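Local coordinates for protein alpha-glucosidase ([Eubacterium] rectale, PDB 6PNR) that probably hydrolyses alpha-glycosides of sulfoquinovose, the sulfonated sugar of sulfolipids, as a family 31 glycoside hydrolase, at residues Y217-Q231 and N565-H579. Sequence-based numbering, arbitrary orientation.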
ATOM      1  N   TYR A 217      11.677  34.721  -9.242  1.00 38.34           N
ATOM      2  CA  TYR A 217      11.119  34.006  -8.094  1.00 33.69           C
ATOM      3  C   TYR A 217      10.989  34.918  -6.885  1.00 34.21           C
ATOM      4  O   TYR A 217      10.059  34.749  -6.088  1.00 33.41           O
ATOM      5  CB  TYR A 217      11.968  32.772  -7.758  1.00 29.56           C
ATOM      6  CG  TYR A 217      11.792  31.704  -8.787  1.00 28.24           C
ATOM      7  CD1 TYR A 217      10.588  31.011  -8.882  1.00 27.24           C
ATOM      8  CD2 TYR A 217      12.799  31.418  -9.702  1.00 31.03           C
ATOM      9  CE1 TYR A 217      10.391  30.058  -9.846  1.00 29.45           C
ATOM     10  CE2 TYR A 217      12.612  30.457 -10.671  1.00 36.41           C
ATOM     11  CZ  TYR A 217      11.405  29.784 -10.738  1.00 33.98           C
ATOM     12  OH  TYR A 217      11.200  28.827 -11.700  1.00 37.36           O
ATOM     13  N   LEU A 218      11.908  35.875  -6.725  1.00 33.67           N
ATOM     14  CA  LEU A 218      11.776  36.857  -5.654  1.00 30.52           C
ATOM     15  C   LEU A 218      10.475  37.631  -5.788  1.00 33.59           C
ATOM     16  O   LEU A 218       9.757  37.821  -4.805  1.00 29.63           O
ATOM     17  CB  LEU A 218      12.971  37.812  -5.657  1.00 31.96           C
ATOM     18  CG  LEU A 218      14.311  37.218  -5.238  1.00 34.41           C
ATOM     19  CD1 LEU A 218      15.448  38.171  -5.582  1.00 36.68           C
ATOM     20  CD2 LEU A 218      14.310  36.908  -3.752  1.00 35.79           C
ATOM     21  N   LYS A 219      10.145  38.079  -7.005  1.00 32.74           N
ATOM     22  CA  LYS A 219       8.890  38.806  -7.197  1.00 31.29           C
ATOM     23  C   LYS A 219       7.684  37.889  -7.094  1.00 30.95           C
ATOM     24  O   LYS A 219       6.616  38.311  -6.634  1.00 31.08           O
ATOM     25  CB  LYS A 219       8.887  39.534  -8.549  1.00 39.26           C
ATOM     26  CG  LYS A 219       9.811  40.762  -8.596  1.00 45.82           C
ATOM     27  CD  LYS A 219       9.808  41.416  -9.981  1.00 51.46           C
ATOM     28  CE  LYS A 219      10.947  42.418 -10.138  1.00 54.85           C
ATOM     29  NZ  LYS A 219      11.078  42.872 -11.555  1.00 66.35           N
ATOM     30  N   LEU A 220       7.819  36.636  -7.522  1.00 29.88           N
ATOM     31  CA  LEU A 220       6.735  35.688  -7.301  1.00 32.42           C
ATOM     32  C   LEU A 220       6.421  35.545  -5.811  1.00 27.61           C
ATOM     33  O   LEU A 220       5.250  35.513  -5.419  1.00 27.98           O
ATOM     34  CB  LEU A 220       7.091  34.337  -7.907  1.00 31.49           C
ATOM     35  CG  LEU A 220       5.881  33.450  -8.152  1.00 30.56           C
ATOM     36  CD1 LEU A 220       4.965  34.082  -9.180  1.00 31.74           C
ATOM     37  CD2 LEU A 220       6.359  32.108  -8.626  1.00 31.72           C
ATOM     38  N   LEU A 221       7.453  35.461  -4.964  1.00 27.49           N
ATOM     39  CA  LEU A 221       7.199  35.354  -3.530  1.00 29.29           C
ATOM     40  C   LEU A 221       6.577  36.632  -2.979  1.00 33.81           C
ATOM     41  O   LEU A 221       5.760  36.573  -2.054  1.00 27.29           O
ATOM     42  CB  LEU A 221       8.492  35.016  -2.785  1.00 31.65           C
ATOM     43  CG  LEU A 221       8.706  33.531  -2.442  1.00 29.28           C
ATOM     44  CD1 LEU A 221       7.610  33.056  -1.491  1.00 27.08           C
ATOM     45  CD2 LEU A 221       8.733  32.683  -3.693  1.00 28.42           C
ATOM     46  N   GLU A 222       6.935  37.794  -3.540  1.00 29.56           N
ATOM     47  CA  GLU A 222       6.246  39.031  -3.169  1.00 32.47           C
ATOM     48  C   GLU A 222       4.755  38.936  -3.457  1.00 27.66           C
ATOM     49  O   GLU A 222       3.926  39.290  -2.612  1.00 30.04           O
ATOM     50  CB  GLU A 222       6.869  40.219  -3.904  1.00 30.27           C
ATOM     51  CG  GLU A 222       8.315  40.422  -3.516  1.00 33.20           C
ATOM     52  CD  GLU A 222       9.069  41.379  -4.433  1.00 46.12           C
ATOM     53  OE1 GLU A 222       8.406  42.193  -5.127  1.00 46.70           O
ATOM     54  OE2 GLU A 222      10.330  41.317  -4.443  1.00 38.23           O
ATOM     55  N   ARG A 223       4.391  38.429  -4.641  1.00 29.56           N
ATOM     56  CA  ARG A 223       2.975  38.289  -4.984  1.00 31.34           C
ATOM     57  C   ARG A 223       2.282  37.221  -4.136  1.00 33.84           C
ATOM     58  O   ARG A 223       1.135  37.404  -3.703  1.00 29.12           O
ATOM     59  CB  ARG A 223       2.835  37.965  -6.473  1.00 35.10           C
ATOM     60  CG  ARG A 223       3.471  39.023  -7.390  1.00 35.74           C
ATOM     61  CD  ARG A 223       2.813  39.027  -8.775  1.00 50.43           C
ATOM     62  NE  ARG A 223       3.611  39.749  -9.769  1.00 57.81           N
ATOM     63  CZ  ARG A 223       3.515  41.051 -10.006  1.00 61.67           C
ATOM     64  NH1 ARG A 223       2.646  41.790  -9.324  1.00 66.88           N
ATOM     65  NH2 ARG A 223       4.293  41.612 -10.924  1.00 64.18           N
ATOM     66  N   ILE A 224       2.949  36.087  -3.919  1.00 28.88           N
ATOM     67  CA  ILE A 224       2.368  35.014  -3.108  1.00 27.80           C
ATOM     68  C   ILE A 224       1.970  35.544  -1.735  1.00 26.27           C
ATOM     69  O   ILE A 224       0.862  35.297  -1.248  1.00 30.93           O
ATOM     70  CB  ILE A 224       3.365  33.846  -3.002  1.00 25.22           C
ATOM     71  CG1 ILE A 224       3.367  33.037  -4.304  1.00 28.59           C
ATOM     72  CG2 ILE A 224       3.058  32.944  -1.791  1.00 29.65           C
ATOM     73  CD1 ILE A 224       4.450  31.964  -4.383  1.00 28.48           C
ATOM     74  N   THR A 225       2.866  36.294  -1.099  1.00 24.56           N
ATOM     75  CA  THR A 225       2.616  36.739   0.265  1.00 29.41           C
ATOM     76  C   THR A 225       1.735  37.982   0.318  1.00 33.77           C
ATOM     77  O   THR A 225       1.045  38.195   1.321  1.00 31.02           O
ATOM     78  CB  THR A 225       3.941  36.988   0.984  1.00 29.60           C
ATOM     79  OG1 THR A 225       4.747  37.891   0.215  1.00 29.31           O
ATOM     80  CG2 THR A 225       4.693  35.674   1.152  1.00 29.90           C
ATOM     81  N   THR A 226       1.721  38.804  -0.741  1.00 31.31           N
ATOM     82  CA  THR A 226       0.675  39.821  -0.829  1.00 29.13           C
ATOM     83  C   THR A 226      -0.706  39.172  -0.773  1.00 31.48           C
ATOM     84  O   THR A 226      -1.621  39.686  -0.118  1.00 30.59           O
ATOM     85  CB  THR A 226       0.832  40.653  -2.109  1.00 33.31           C
ATOM     86  OG1 THR A 226       2.027  41.441  -2.019  1.00 33.41           O
ATOM     87  CG2 THR A 226      -0.376  41.594  -2.294  1.00 34.95           C
ATOM     88  N   TYR A 227      -0.857  38.004  -1.400  1.00 28.63           N
ATOM     89  CA  TYR A 227      -2.156  37.340  -1.408  1.00 27.79           C
ATOM     90  C   TYR A 227      -2.416  36.567  -0.116  1.00 30.29           C
ATOM     91  O   TYR A 227      -3.497  36.671   0.465  1.00 30.26           O
ATOM     92  CB  TYR A 227      -2.269  36.393  -2.609  1.00 30.29           C
ATOM     93  CG  TYR A 227      -3.582  35.643  -2.634  1.00 35.95           C
ATOM     94  CD1 TYR A 227      -4.785  36.320  -2.796  1.00 35.03           C
ATOM     95  CD2 TYR A 227      -3.624  34.263  -2.480  1.00 33.25           C
ATOM     96  CE1 TYR A 227      -5.995  35.646  -2.798  1.00 33.31           C
ATOM     97  CE2 TYR A 227      -4.835  33.578  -2.494  1.00 35.91           C
ATOM     98  CZ  TYR A 227      -6.014  34.280  -2.654  1.00 39.36           C
ATOM     99  OH  TYR A 227      -7.223  33.616  -2.664  1.00 43.84           O
ATOM    100  N   PHE A 228      -1.453  35.759   0.335  1.00 30.26           N
ATOM    101  CA  PHE A 228      -1.698  34.889   1.487  1.00 33.16           C
ATOM    102  C   PHE A 228      -1.406  35.561   2.823  1.00 33.99           C
ATOM    103  O   PHE A 228      -2.040  35.215   3.828  1.00 32.02           O
ATOM    104  CB  PHE A 228      -0.852  33.619   1.389  1.00 30.54           C
ATOM    105  CG  PHE A 228      -1.303  32.656   0.318  1.00 31.05           C
ATOM    106  CD1 PHE A 228      -2.522  32.006   0.420  1.00 31.17           C
ATOM    107  CD2 PHE A 228      -0.490  32.373  -0.767  1.00 35.15           C
ATOM    108  CE1 PHE A 228      -2.934  31.103  -0.549  1.00 29.14           C
ATOM    109  CE2 PHE A 228      -0.904  31.459  -1.751  1.00 32.05           C
ATOM    110  CZ  PHE A 228      -2.124  30.827  -1.633  1.00 29.31           C
ATOM    111  N   GLY A 229      -0.445  36.487   2.861  1.00 31.89           N
ATOM    112  CA  GLY A 229      -0.061  37.134   4.102  1.00 32.61           C
ATOM    113  C   GLY A 229       1.432  37.137   4.350  1.00 33.28           C
ATOM    114  O   GLY A 229       2.173  36.369   3.728  1.00 32.13           O
ATOM    115  N   ARG A 230       1.890  38.012   5.246  1.00 28.99           N
ATOM    116  CA  ARG A 230       3.289  38.073   5.640  1.00 25.89           C
ATOM    117  C   ARG A 230       3.404  37.991   7.156  1.00 26.20           C
ATOM    118  O   ARG A 230       2.533  38.469   7.887  1.00 28.56           O
ATOM    119  CB  ARG A 230       3.965  39.358   5.131  1.00 24.60           C
ATOM    120  CG  ARG A 230       4.371  39.244   3.657  1.00 28.61           C
ATOM    121  CD  ARG A 230       4.711  40.564   3.032  1.00 35.60           C
ATOM    122  NE  ARG A 230       4.757  40.446   1.575  1.00 36.02           N
ATOM    123  CZ  ARG A 230       4.671  41.480   0.748  1.00 39.76           C
ATOM    124  NH1 ARG A 230       4.536  42.700   1.244  1.00 39.64           N
ATOM    125  NH2 ARG A 230       4.713  41.296  -0.567  1.00 35.21           N
ATOM    126  N   GLN A 231       4.498  37.383   7.622  1.00 26.17           N
ATOM    127  CA  GLN A 231       4.747  37.235   9.049  1.00 30.32           C
ATOM    128  C   GLN A 231       5.332  38.528   9.628  1.00 30.28           C
ATOM    129  O   GLN A 231       6.021  39.273   8.924  1.00 30.17           O
ATOM    130  CB  GLN A 231       5.715  36.074   9.299  1.00 26.71           C
ATOM    131  CG  GLN A 231       5.190  34.691   8.847  1.00 26.72           C
ATOM    132  CD  GLN A 231       5.568  34.360   7.410  1.00 23.97           C
ATOM    133  OE1 GLN A 231       6.742  34.139   7.103  1.00 27.74           O
ATOM    134  NE2 GLN A 231       4.571  34.316   6.522  1.00 24.41           N
ATOM    135  N   ASN A 565      11.901  39.198   5.130  1.00 27.38           N
ATOM    136  CA  ASN A 565      10.743  38.316   5.049  1.00 28.50           C
ATOM    137  C   ASN A 565       9.459  39.062   5.392  1.00 28.90           C
ATOM    138  O   ASN A 565       8.446  38.941   4.688  1.00 31.74           O
ATOM    139  CB  ASN A 565      10.930  37.110   5.981  1.00 24.93           C
ATOM    140  CG  ASN A 565       9.771  36.142   5.895  1.00 24.20           C
ATOM    141  OD1 ASN A 565       9.559  35.521   4.857  1.00 26.77           O
ATOM    142  ND2 ASN A 565       9.006  36.017   6.971  1.00 28.27           N
ATOM    143  N   ALA A 566       9.484  39.848   6.477  1.00 25.23           N
ATOM    144  CA  ALA A 566       8.292  40.591   6.877  1.00 31.30           C
ATOM    145  C   ALA A 566       7.913  41.663   5.856  1.00 32.68           C
ATOM    146  O   ALA A 566       6.728  41.983   5.716  1.00 27.22           O
ATOM    147  CB  ALA A 566       8.503  41.227   8.254  1.00 26.72           C
ATOM    148  N   ASP A 567       8.891  42.206   5.126  1.00 30.50           N
ATOM    149  CA  ASP A 567       8.626  43.287   4.177  1.00 34.80           C
ATOM    150  C   ASP A 567       8.309  42.812   2.765  1.00 37.40           C
ATOM    151  O   ASP A 567       7.677  43.556   2.011  1.00 37.89           O
ATOM    152  CB  ASP A 567       9.823  44.239   4.094  1.00 34.64           C
ATOM    153  CG  ASP A 567      10.060  45.000   5.387  1.00 43.84           C
ATOM    154  OD1 ASP A 567       9.110  45.115   6.196  1.00 42.06           O
ATOM    155  OD2 ASP A 567      11.203  45.482   5.588  1.00 45.39           O
ATOM    156  N   SER A 568       8.744  41.617   2.368  1.00 32.98           N
ATOM    157  CA  SER A 568       8.531  41.197   0.988  1.00 29.63           C
ATOM    158  C   SER A 568       8.197  39.729   0.820  1.00 33.12           C
ATOM    159  O   SER A 568       7.868  39.327  -0.300  1.00 32.03           O
ATOM    160  CB  SER A 568       9.775  41.500   0.144  1.00 35.58           C
ATOM    161  OG  SER A 568      10.870  40.748   0.633  1.00 39.50           O
ATOM    162  N   GLY A 569       8.310  38.902   1.853  1.00 30.92           N
ATOM    163  CA  GLY A 569       7.981  37.506   1.660  1.00 28.83           C
ATOM    164  C   GLY A 569       9.106  36.658   1.116  1.00 32.10           C
ATOM    165  O   GLY A 569       8.878  35.477   0.824  1.00 33.02           O
ATOM    166  N   HIS A 570      10.305  37.209   0.979  1.00 27.32           N
ATOM    167  CA  HIS A 570      11.473  36.402   0.643  1.00 26.11           C
ATOM    168  C   HIS A 570      11.825  35.566   1.861  1.00 28.54           C
ATOM    169  O   HIS A 570      12.205  36.141   2.896  1.00 30.00           O
ATOM    170  CB  HIS A 570      12.673  37.262   0.262  1.00 24.74           C
ATOM    171  CG  HIS A 570      12.379  38.288  -0.793  1.00 32.75           C
ATOM    172  ND1 HIS A 570      13.124  39.442  -0.937  1.00 36.72           N
ATOM    173  CD2 HIS A 570      11.429  38.329  -1.757  1.00 34.58           C
ATOM    174  CE1 HIS A 570      12.636  40.155  -1.939  1.00 33.99           C
ATOM    175  NE2 HIS A 570      11.612  39.500  -2.458  1.00 35.74           N
ATOM    176  N   PRO A 571      11.740  34.240   1.789  1.00 29.26           N
ATOM    177  CA  PRO A 571      11.960  33.413   2.985  1.00 24.57           C
ATOM    178  C   PRO A 571      13.402  33.491   3.463  1.00 26.83           C
ATOM    179  O   PRO A 571      14.324  33.773   2.696  1.00 27.58           O
ATOM    180  CB  PRO A 571      11.605  31.997   2.511  1.00 28.66           C
ATOM    181  CG  PRO A 571      11.836  32.015   1.009  1.00 28.32           C
ATOM    182  CD  PRO A 571      11.494  33.438   0.572  1.00 25.75           C
ATOM    183  N   VAL A 572      13.593  33.235   4.759  1.00 27.98           N
ATOM    184  CA  VAL A 572      14.948  33.221   5.306  1.00 24.99           C
ATOM    185  C   VAL A 572      15.775  32.106   4.664  1.00 27.95           C
ATOM    186  O   VAL A 572      16.940  32.308   4.304  1.00 29.47           O
ATOM    187  CB  VAL A 572      14.909  33.096   6.837  1.00 29.41           C
ATOM    188  CG1 VAL A 572      16.315  32.962   7.386  1.00 24.87           C
ATOM    189  CG2 VAL A 572      14.209  34.309   7.445  1.00 25.36           C
ATOM    190  N   GLN A 573      15.196  30.919   4.514  1.00 25.20           N
ATOM    191  CA  GLN A 573      15.869  29.781   3.894  1.00 26.11           C
ATOM    192  C   GLN A 573      15.309  29.644   2.486  1.00 28.56           C
ATOM    193  O   GLN A 573      14.129  29.321   2.318  1.00 29.80           O
ATOM    194  CB  GLN A 573      15.657  28.496   4.704  1.00 25.00           C
ATOM    195  CG  GLN A 573      16.226  28.591   6.123  1.00 26.46           C
ATOM    196  CD  GLN A 573      16.002  27.321   6.941  1.00 28.56           C
ATOM    197  OE1 GLN A 573      15.247  27.321   7.911  1.00 26.89           O
ATOM    198  NE2 GLN A 573      16.674  26.243   6.560  1.00 27.75           N
ATOM    199  N   ARG A 574      16.160  29.881   1.479  1.00 25.72           N
ATOM    200  CA  ARG A 574      15.792  30.031   0.079  1.00 25.80           C
ATOM    201  C   ARG A 574      16.394  28.926  -0.771  1.00 25.93           C
ATOM    202  O   ARG A 574      17.517  28.478  -0.515  1.00 28.88           O
ATOM    203  CB  ARG A 574      16.281  31.383  -0.468  1.00 27.43           C
ATOM    204  CG  ARG A 574      15.944  32.528   0.449  1.00 32.26           C
ATOM    205  CD  ARG A 574      16.542  33.851   0.024  1.00 28.99           C
ATOM    206  NE  ARG A 574      16.254  34.868   1.038  1.00 33.40           N
ATOM    207  CZ  ARG A 574      16.592  36.150   0.946  1.00 33.74           C
ATOM    208  NH1 ARG A 574      17.236  36.595  -0.130  1.00 29.74           N
ATOM    209  NH2 ARG A 574      16.292  36.985   1.937  1.00 31.39           N
ATOM    210  N   PRO A 575      15.688  28.488  -1.806  1.00 25.40           N
ATOM    211  CA  PRO A 575      16.274  27.512  -2.724  1.00 26.89           C
ATOM    212  C   PRO A 575      17.337  28.179  -3.581  1.00 33.21           C
ATOM    213  O   PRO A 575      17.310  29.390  -3.820  1.00 28.72           O
ATOM    214  CB  PRO A 575      15.077  27.049  -3.559  1.00 28.00           C
ATOM    215  CG  PRO A 575      14.145  28.195  -3.538  1.00 31.76           C
ATOM    216  CD  PRO A 575      14.318  28.866  -2.197  1.00 29.04           C
ATOM    217  N   LEU A 576      18.303  27.379  -4.022  1.00 31.04           N
ATOM    218  CA  LEU A 576      19.421  27.967  -4.752  1.00 32.96           C
ATOM    219  C   LEU A 576      18.947  28.724  -5.989  1.00 33.76           C
ATOM    220  O   LEU A 576      19.512  29.772  -6.326  1.00 35.72           O
ATOM    221  CB  LEU A 576      20.426  26.880  -5.121  1.00 32.05           C
ATOM    222  CG  LEU A 576      21.615  26.666  -4.184  1.00 30.69           C
ATOM    223  CD1 LEU A 576      21.181  26.358  -2.740  1.00 27.86           C
ATOM    224  CD2 LEU A 576      22.493  25.541  -4.721  1.00 35.06           C
ATOM    225  N   PHE A 577      17.890  28.242  -6.648  1.00 32.85           N
ATOM    226  CA  PHE A 577      17.433  28.887  -7.871  1.00 33.44           C
ATOM    227  C   PHE A 577      16.740  30.213  -7.618  1.00 35.43           C
ATOM    228  O   PHE A 577      16.416  30.906  -8.587  1.00 36.92           O
ATOM    229  CB  PHE A 577      16.517  27.949  -8.675  1.00 34.16           C
ATOM    230  CG  PHE A 577      15.250  27.538  -7.964  1.00 31.29           C
ATOM    231  CD1 PHE A 577      14.158  28.384  -7.910  1.00 31.61           C
ATOM    232  CD2 PHE A 577      15.140  26.276  -7.378  1.00 33.29           C
ATOM    233  CE1 PHE A 577      12.989  28.005  -7.273  1.00 35.57           C
ATOM    234  CE2 PHE A 577      13.963  25.887  -6.738  1.00 30.34           C
ATOM    235  CZ  PHE A 577      12.885  26.750  -6.693  1.00 31.56           C
ATOM    236  N   MET A 578      16.513  30.595  -6.359  1.00 36.41           N
ATOM    237  CA  MET A 578      15.903  31.891  -6.097  1.00 31.94           C
ATOM    238  C   MET A 578      16.857  33.031  -6.418  1.00 34.85           C
ATOM    239  O   MET A 578      16.406  34.140  -6.717  1.00 34.18           O
ATOM    240  CB  MET A 578      15.447  31.992  -4.644  1.00 32.98           C
ATOM    241  CG  MET A 578      14.703  33.276  -4.334  1.00 30.73           C
ATOM    242  SD  MET A 578      13.813  33.195  -2.779  1.00 36.27           S
ATOM    243  CE  MET A 578      12.326  32.326  -3.289  1.00 29.98           C
ATOM    244  N   HIS A 579      18.168  32.788  -6.357  1.00 30.37           N
ATOM    245  CA  HIS A 579      19.149  33.813  -6.678  1.00 38.02           C
ATOM    246  C   HIS A 579      20.064  33.421  -7.824  1.00 40.69           C
ATOM    247  O   HIS A 579      20.904  34.231  -8.228  1.00 39.27           O
ATOM    248  CB  HIS A 579      20.002  34.156  -5.454  1.00 31.97           C
ATOM    249  CG  HIS A 579      19.240  34.841  -4.369  1.00 39.02           C
ATOM    250  ND1 HIS A 579      18.716  36.108  -4.516  1.00 34.25           N
ATOM    251  CD2 HIS A 579      18.914  34.439  -3.116  1.00 35.84           C
ATOM    252  CE1 HIS A 579      18.098  36.456  -3.400  1.00 38.21           C
ATOM    253  NE2 HIS A 579      18.195  35.458  -2.539  1.00 31.78           N
TER
HETATM  254  O   HOH W   1      14.689  35.445  -8.093  1.00 35.89           O
HETATM  255  O   HOH W   2       4.906  43.667   4.342  1.00 44.05           O
HETATM  256  O   HOH W   3       6.379  37.166   5.532  1.00 31.53           O
HETATM  257  O   HOH W   4       4.936  41.787   7.733  1.00 34.23           O
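CG of both E222 (chi1 -63°) and H570 (chi1 -52°) lies anti to its carbonyl carbon, and the E222 chain, extended beyond CG, reaches the imidazole. H570 NE2 donates to the anti lone pair of E222 OE2 at 3.0 Å, close to the imidazole plane. H570 ND1 is hydrogen-bonded to E564 OE2. One face of the same ring receives a CH-pi contact from L218 CD2, 3.8 Å from the centroid. M578 CG also packs on that methyl, and M578 CE meets L221 CD2 at 3.6 Å. Further along, the edge of F577 points at the face of Y217. Helix 217-228, backed by strands 168-174 and 178-182, packs against the chain on both sides of strand 573-574, in the C-terminal beta domain of this GH31 enzyme: the link from helix 538-568 before it and residues 576-579 after it. R230 lays one guanidinium face over S568. Its NE donates to T225 OG1 at 2.9 Å, its NH2 to E222 O at 3.0 Å. With an alanine here, T225 OG1 and E222 O would probably each lose a donor and the S568 backbone its guanidinium cover. N565 ND2 bonds Q231 OE1 at 2.9 Å from above its carbonyl plane. Q231 NE2 is held by Q448 O and G483 O.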